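Local atomic coordinates of Dye type peroxidase A (Streptomyces lividans 1326, PDB entry 6GZW), a protein that probably uses a haem cofactor to reduce hydrogen peroxide while oxidising organic substrates such as dyes, as expected of a dye-decolourising peroxidase. Residues A47-L50 / R51-D55. Residues are numbered along the deposited sequence; the frame is centred on the assembly and turned at random.
Sequences AALL and RRWSD
Leu-49 lays its CD1 methyl over one face of the Trp-53 indole, one helical turn further on. The methyl sits 3.6 Å from the centroid of the five-membered ring and 16° off its normal, a CH-pi contact, while Leu-49 CD2 comes within 3.9 Å of Trp-53 CH2. With chi1 at 172°, CG of Leu-49 lies opposite the backbone N and beside the carbonyl carbon, which carries the branch toward the indole. A branched leucine suits the place because one methyl can lie over the five-membered ring while the other meets the CZ2-CH2 side of the six-membered ring. Leu-50 adds a looser contact, its CD2 4.1 Å from Trp-53 CE3.

The backbone here is regular alpha helix, with Trp-53 N bonded to Leu-49 O in the i to i+4 pattern; helix 43-61 packs against the antiparallel sheet of the ferredoxin-like, dimeric alpha+beta barrel fold of dye-type peroxidases. On this sheet-facing side Trp-53 also touches Phe-35, Leu-126 and Val-128, and its NE1 donates to the carbonyl of Ile-145. Replacing Trp-53 with an alanine is likely to strip the Leu-49 methyls of the ring they lie against and to leave the Ile-145 carbonyl without this donor.

Ser-54, small enough to be buried here, turns OG back to Leu-50 O at 2.7 Å; its N donates to the same oxygen from the opposite face of the carbonyl plane. Its OG is also hydrogen-bonded to Val-370 N.

The solvent side is looser: Arg-51, exposed, bends at chi3 (-60°) and folds its guanidinium back along the helix, one face over Ala-47 O and Ala-48 CA; the short alanine side chains let the group lie this close to the backbone. Arg-52, partly exposed, bends the same way, its guanidinium face over Leu-49 CA, but is held by NE to Asp-148 O.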
loop_
_atom_site.group_PDB
_atom_site.type_symbol
_atom_site.label_atom_id
_atom_site.label_comp_id
_atom_site.label_asym_id
_atom_site.label_seq_id
_atom_site.Cartn_x
_atom_site.Cartn_y
_atom_site.Cartn_z
ATOM N N ALA A 47 13.829 -26.362 10.447
ATOM C CA ALA A 47 15.195 -26.066 10.029
ATOM C C ALA A 47 15.291 -25.937 8.508
ATOM O O ALA A 47 15.859 -24.983 7.992
ATOM C CB ALA A 47 16.164 -27.125 10.557
ATOM N N ALA A 48 14.680 -26.875 7.786
ATOM C CA ALA A 48 14.622 -26.805 6.329
ATOM C C ALA A 48 13.893 -25.541 5.813
ATOM O O ALA A 48 14.301 -24.960 4.813
ATOM C CB ALA A 48 13.969 -28.058 5.758
ATOM N N LEU A 49 12.848 -25.114 6.524
ATOM C CA LEU A 49 12.102 -23.916 6.154
ATOM C C LEU A 49 12.953 -22.650 6.303
ATOM O O LEU A 49 12.986 -21.818 5.410
ATOM C CB LEU A 49 10.819 -23.808 6.983
ATOM C CG LEU A 49 10.019 -22.501 6.847
ATOM C CD1 LEU A 49 9.583 -22.305 5.409
ATOM C CD2 LEU A 49 8.786 -22.579 7.703
ATOM N N LEU A 50 13.656 -22.524 7.424
ATOM C CA LEU A 50 14.531 -21.374 7.619
ATOM C C LEU A 50 15.693 -21.379 6.613
ATOM O O LEU A 50 16.123 -20.323 6.179
ATOM C CB LEU A 50 15.041 -21.273 9.066
ATOM C CG LEU A 50 14.209 -20.461 10.066
ATOM C CD1 LEU A 50 14.257 -18.967 9.757
ATOM C CD2 LEU A 50 12.773 -20.965 10.132
ATOM N N ARG A 51 16.197 -22.556 6.227
ATOM C CA ARG A 51 17.158 -22.629 5.109
ATOM C C ARG A 51 16.594 -22.063 3.803
ATOM O O ARG A 51 17.239 -21.234 3.138
ATOM C CB ARG A 51 17.676 -24.072 4.859
ATOM C CG ARG A 51 18.913 -24.418 5.656
ATOM C CD ARG A 51 19.608 -25.730 5.233
ATOM N NE ARG A 51 18.782 -26.956 5.351
ATOM C CZ ARG A 51 18.368 -27.567 6.479
ATOM N NH1 ARG A 51 18.650 -27.093 7.693
ATOM N NH2 ARG A 51 17.636 -28.684 6.391
ATOM N N ARG A 52 15.395 -22.517 3.425
ATOM C CA ARG A 52 14.728 -22.032 2.219
ATOM C C ARG A 52 14.544 -20.523 2.323
ATOM O O ARG A 52 14.903 -19.776 1.414
ATOM C CB ARG A 52 13.342 -22.670 2.008
ATOM C CG ARG A 52 13.363 -24.055 1.428
ATOM C CD ARG A 52 12.007 -24.501 0.900
ATOM N NE ARG A 52 10.889 -24.558 1.861
ATOM C CZ ARG A 52 10.702 -25.493 2.798
ATOM N NH1 ARG A 52 11.599 -26.479 3.015
ATOM N NH2 ARG A 52 9.606 -25.452 3.532
ATOM N N TRP A 53 13.965 -20.103 3.435
ATOM C CA TRP A 53 13.629 -18.700 3.610
ATOM C C TRP A 53 14.879 -17.830 3.553
ATOM O O TRP A 53 14.860 -16.772 2.942
ATOM C CB TRP A 53 12.923 -18.454 4.951
ATOM C CG TRP A 53 11.458 -18.645 4.947
ATOM C CD1 TRP A 53 10.626 -18.794 3.862
ATOM C CD2 TRP A 53 10.612 -18.612 6.089
ATOM N NE1 TRP A 53 9.321 -18.900 4.281
ATOM C CE2 TRP A 53 9.277 -18.787 5.636
ATOM C CE3 TRP A 53 10.843 -18.494 7.459
ATOM C CZ2 TRP A 53 8.198 -18.814 6.505
ATOM C CZ3 TRP A 53 9.767 -18.530 8.314
ATOM C CH2 TRP A 53 8.463 -18.654 7.836
ATOM N N SER A 54 15.956 -18.287 4.194
ATOM C CA SER A 54 17.213 -17.527 4.194
ATOM C C SER A 54 17.820 -17.407 2.806
ATOM O O SER A 54 18.299 -16.368 2.433
ATOM C CB SER A 54 18.224 -18.142 5.167
ATOM O OG SER A 54 17.744 -18.175 6.508
ATOM N N ASP A 55 17.786 -18.486 2.012
ATOM C CA ASP A 55 18.267 -18.437 0.643
ATOM C C ASP A 55 17.427 -17.499 -0.245
ATOM O O ASP A 55 17.958 -16.723 -1.028
ATOM C CB ASP A 55 18.293 -19.864 0.076
ATOM C CG ASP A 55 18.879 -19.929 -1.339
ATOM O OD1 ASP A 55 20.086 -19.688 -1.488
ATOM O OD2 ASP A 55 18.123 -20.216 -2.288
#